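Local structure of acylphosphatase (Coxiella burnetii, 3TRG) at residues A[68-73]-A[80-85]. The protein catalyses the hydrolysis of acyl phosphates, releasing a carboxylate and inorganic phosphate. Sequence-based numbering, arbitrary orientation.
With EDO (1,2-ethanediol), chain C.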
ATOM      1  N   GLU A  68       0.996  -8.925   1.526  1.00  9.49           N
ATOM      2  CA  GLU A  68       0.601 -10.234   1.017  1.00 10.21           C
ATOM      3  C   GLU A  68      -0.603 -10.092   0.092  1.00 11.65           C
ATOM      4  O   GLU A  68      -0.671 -10.728  -0.959  1.00 14.32           O
ATOM      5  CB  GLU A  68       0.298 -11.222   2.145  1.00 14.17           C
ATOM      6  CG  GLU A  68      -0.187 -12.569   1.617  1.00 21.09           C
ATOM      7  CD  GLU A  68      -0.190 -13.663   2.666  1.00 29.44           C
ATOM      8  OE1 GLU A  68       0.469 -13.498   3.715  1.00 30.04           O
ATOM      9  OE2 GLU A  68      -0.850 -14.699   2.433  1.00 34.19           O
ATOM     10  N   TRP A  69      -1.541  -9.235   0.485  1.00  9.15           N
ATOM     11  CA  TRP A  69      -2.742  -9.007  -0.302  1.00  8.09           C
ATOM     12  C   TRP A  69      -2.434  -8.384  -1.666  1.00  9.00           C
ATOM     13  O   TRP A  69      -3.157  -8.610  -2.641  1.00 11.71           O
ATOM     14  CB  TRP A  69      -3.729  -8.126   0.470  1.00  9.65           C
ATOM     15  CG  TRP A  69      -4.922  -7.760  -0.351  1.00 11.08           C
ATOM     16  CD1 TRP A  69      -6.047  -8.512  -0.542  1.00 11.33           C
ATOM     17  CD2 TRP A  69      -5.101  -6.565  -1.120  1.00 11.66           C
ATOM     18  NE1 TRP A  69      -6.918  -7.851  -1.377  1.00 11.34           N
ATOM     19  CE2 TRP A  69      -6.359  -6.653  -1.743  1.00 11.92           C
ATOM     20  CE3 TRP A  69      -4.319  -5.424  -1.335  1.00  9.75           C
ATOM     21  CZ2 TRP A  69      -6.855  -5.647  -2.569  1.00 13.40           C
ATOM     22  CZ3 TRP A  69      -4.813  -4.425  -2.159  1.00 12.04           C
ATOM     23  CH2 TRP A  69      -6.068  -4.545  -2.766  1.00 13.86           C
ATOM     24  N   LEU A  70      -1.364  -7.599  -1.740  1.00  9.28           N
ATOM     25  CA  LEU A  70      -1.019  -6.930  -2.991  1.00  8.31           C
ATOM     26  C   LEU A  70      -0.684  -7.912  -4.109  1.00 11.22           C
ATOM     27  O   LEU A  70      -0.728  -7.553  -5.281  1.00 11.75           O
ATOM     28  CB  LEU A  70       0.130  -5.935  -2.786  1.00 10.42           C
ATOM     29  CG  LEU A  70      -0.244  -4.655  -2.032  1.00 10.16           C
ATOM     30  CD1 LEU A  70       1.009  -3.874  -1.683  1.00 10.00           C
ATOM     31  CD2 LEU A  70      -1.215  -3.790  -2.836  1.00  9.95           C
ATOM     32  N   TRP A  71      -0.354  -9.149  -3.751  1.00 10.56           N
ATOM     33  CA  TRP A  71      -0.097 -10.169  -4.770  1.00 10.33           C
ATOM     34  C   TRP A  71      -1.394 -10.616  -5.427  1.00 10.48           C
ATOM     35  O   TRP A  71      -1.381 -11.166  -6.524  1.00 13.80           O
ATOM     36  CB  TRP A  71       0.632 -11.378  -4.181  1.00 12.55           C
ATOM     37  CG  TRP A  71       2.074 -11.131  -3.898  1.00 11.14           C
ATOM     38  CD1 TRP A  71       2.619 -10.730  -2.715  1.00 11.97           C
ATOM     39  CD2 TRP A  71       3.169 -11.283  -4.813  1.00 12.35           C
ATOM     40  NE1 TRP A  71       3.982 -10.617  -2.836  1.00 13.65           N
ATOM     41  CE2 TRP A  71       4.346 -10.953  -4.113  1.00 12.93           C
ATOM     42  CE3 TRP A  71       3.267 -11.667  -6.155  1.00 13.55           C
ATOM     43  CZ2 TRP A  71       5.607 -10.990  -4.710  1.00 13.29           C
ATOM     44  CZ3 TRP A  71       4.522 -11.705  -6.744  1.00 11.41           C
ATOM     45  CH2 TRP A  71       5.673 -11.368  -6.024  1.00 12.10           C
ATOM     46  N   GLU A  72      -2.511 -10.387  -4.743  1.00 10.26           N
ATOM     47  CA  GLU A  72      -3.824 -10.730  -5.274  1.00 12.37           C
ATOM     48  C   GLU A  72      -4.476  -9.518  -5.931  1.00 13.18           C
ATOM     49  O   GLU A  72      -4.841  -9.555  -7.106  1.00 13.54           O
ATOM     50  CB  GLU A  72      -4.733 -11.279  -4.172  1.00 14.12           C
ATOM     51  CG  GLU A  72      -6.138 -11.619  -4.652  1.00 19.95           C
ATOM     52  CD  GLU A  72      -7.025 -12.161  -3.545  1.00 30.30           C
ATOM     53  OE1 GLU A  72      -6.547 -12.276  -2.397  1.00 34.08           O
ATOM     54  OE2 GLU A  72      -8.202 -12.471  -3.825  1.00 35.01           O
ATOM     55  N   GLY A  73      -4.613  -8.440  -5.168  1.00 13.22           N
ATOM     56  CA  GLY A  73      -5.228  -7.231  -5.680  1.00 13.38           C
ATOM     57  C   GLY A  73      -6.724  -7.408  -5.828  1.00 11.95           C
ATOM     58  O   GLY A  73      -7.278  -8.426  -5.405  1.00 14.46           O
ATOM     59  N   SER A  80       2.095  -9.378 -11.107  1.00 11.36           N
ATOM     60  CA  SER A  80       3.265 -10.184 -11.442  1.00 11.54           C
ATOM     61  C   SER A  80       4.395 -10.035 -10.423  1.00 10.85           C
ATOM     62  O   SER A  80       5.252 -10.914 -10.299  1.00 11.78           O
ATOM     63  CB  SER A  80       3.776  -9.824 -12.838  1.00 15.88           C
ATOM     64  OG  SER A  80       4.199  -8.468 -12.883  1.00 16.76           O
ATOM     65  N   ASN A  81       4.413  -8.918  -9.705  1.00  9.65           N
ATOM     66  CA  ASN A  81       5.427  -8.709  -8.683  1.00 11.19           C
ATOM     67  C   ASN A  81       5.016  -7.645  -7.681  1.00 11.98           C
ATOM     68  O   ASN A  81       4.304  -6.700  -8.021  1.00 11.60           O
ATOM     69  CB  ASN A  81       6.768  -8.319  -9.310  1.00 12.63           C
ATOM     70  CG  ASN A  81       7.905  -8.348  -8.307  1.00 16.78           C
ATOM     71  OD1 ASN A  81       8.071  -9.316  -7.562  1.00 17.79           O
ATOM     72  ND2 ASN A  81       8.692  -7.277  -8.274  1.00 20.24           N
ATOM     73  N   VAL A  82       5.468  -7.822  -6.444  1.00 11.32           N
ATOM     74  CA  VAL A  82       5.307  -6.822  -5.402  1.00  9.85           C
ATOM     75  C   VAL A  82       6.685  -6.578  -4.807  1.00 13.14           C
ATOM     76  O   VAL A  82       7.328  -7.501  -4.299  1.00 13.31           O
ATOM     77  CB  VAL A  82       4.354  -7.295  -4.296  1.00  8.99           C
ATOM     78  CG1 VAL A  82       4.250  -6.243  -3.197  1.00  8.62           C
ATOM     79  CG2 VAL A  82       2.984  -7.613  -4.877  1.00  8.83           C
ATOM     80  N   ASN A  83       7.145  -5.338  -4.895  1.00 10.08           N
ATOM     81  CA  ASN A  83       8.478  -4.986  -4.438  1.00 11.01           C
ATOM     82  C   ASN A  83       8.334  -3.923  -3.367  1.00 10.51           C
ATOM     83  O   ASN A  83       7.867  -2.827  -3.648  1.00  9.98           O
ATOM     84  CB  ASN A  83       9.296  -4.456  -5.615  1.00 12.58           C
ATOM     85  CG  ASN A  83      10.712  -4.109  -5.234  1.00 20.25           C
ATOM     86  OD1 ASN A  83      11.241  -4.604  -4.241  1.00 24.33           O
ATOM     87  ND2 ASN A  83      11.341  -3.252  -6.029  1.00 25.84           N
ATOM     88  N   TRP A  84       8.708  -4.249  -2.138  1.00 10.08           N
ATOM     89  CA  TRP A  84       8.554  -3.289  -1.052  1.00  8.95           C
ATOM     90  C   TRP A  84       9.821  -3.117  -0.231  1.00  9.54           C
ATOM     91  O   TRP A  84      10.675  -4.002  -0.179  1.00 10.10           O
ATOM     92  CB  TRP A  84       7.364  -3.651  -0.150  1.00  9.43           C
ATOM     93  CG  TRP A  84       7.509  -4.912   0.674  1.00 11.74           C
ATOM     94  CD1 TRP A  84       7.117  -6.173   0.326  1.00 11.90           C
ATOM     95  CD2 TRP A  84       8.039  -5.011   2.002  1.00 11.73           C
ATOM     96  NE1 TRP A  84       7.392  -7.057   1.348  1.00 12.62           N
ATOM     97  CE2 TRP A  84       7.957  -6.367   2.388  1.00 12.80           C
ATOM     98  CE3 TRP A  84       8.587  -4.086   2.897  1.00 11.21           C
ATOM     99  CZ2 TRP A  84       8.400  -6.819   3.631  1.00 12.44           C
ATOM    100  CZ3 TRP A  84       9.027  -4.535   4.130  1.00 11.69           C
ATOM    101  CH2 TRP A  84       8.932  -5.892   4.486  1.00 11.16           C
ATOM    102  N   GLU A  85       9.953  -1.953   0.389  1.00  8.66           N
ATOM    103  CA  GLU A  85      10.992  -1.779   1.386  1.00  8.13           C
ATOM    104  C   GLU A  85      10.496  -0.867   2.490  1.00  7.63           C
ATOM    105  O   GLU A  85       9.653   0.003   2.264  1.00  7.53           O
ATOM    106  CB  GLU A  85      12.278  -1.225   0.765  1.00 12.54           C
ATOM    107  CG  GLU A  85      12.246   0.256   0.439  1.00 13.12           C
ATOM    108  CD  GLU A  85      13.452   0.700  -0.364  1.00 17.01           C
ATOM    109  OE1 GLU A  85      14.475   1.079   0.243  1.00 14.09           O
ATOM    110  OE2 GLU A  85      13.375   0.659  -1.608  1.00 15.59           O
TER
HETATM  111  C1  EDO C  97      10.615  -0.480  -3.015  1.00 24.86           C
HETATM  112  O1  EDO C  97      10.827   0.902  -2.700  1.00 19.18           O
HETATM  113  C2  EDO C  97       9.588  -0.585  -4.134  1.00 30.06           C
HETATM  114  O2  EDO C  97      10.115  -0.025  -5.339  1.00 29.85           O
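W71 lies with one face of its indole against V82, a worked example of how an aromatic ring can cover the edge strand of an alpha/beta sandwich. The main interaction is a CH-pi contact: methyl CG2 of V82 stands 3.5 Å from the centroid of the five-membered ring of W71, only 4° off the ring normal. CB of V82 follows it over the same indole, 3.6 Å from NE1 of W71. With CG of W71 anti to its own carbonyl carbon (chi1 -75°), the ring reaches across the strand, its six-membered part over the backbone at N81 and V82. There CH2 of W71 lies 3.6 Å from N of V82, and the indole face also covers the peptide carbon of N81.

Polar atoms join through van der Waals contact alone. OD1 of N81 comes within 3.5 Å of CH2 of W71, the amide turned 74° from the indole plane, and O of S80 approaches CZ3 of W71 obliquely at 3.7 Å. The aliphatic share is smaller: CB of L70 touches CG2 of V82 at 3.9 Å, so this one methyl touches both residues, sitting in the angle between L70 and the indole.

At the other end of the strand, a 1,2-ethanediol, probably from the crystallisation liquor, donates from O1 to OE2 of E85 (2.8 Å); H15 and T17 also bind it.

In the ferredoxin-like fold of acylphosphatases, the contact joins the C-terminal end of helix 60-69 and the turn after it to outer strand 78-87. That strand pairs antiparallel with strand 11-19, where a classic beta bulge sets S80 and N81 together across from S19 and V82 touches V16. L70 continues the hydrophobic layer inward to F27 and V31 of helix 27-37.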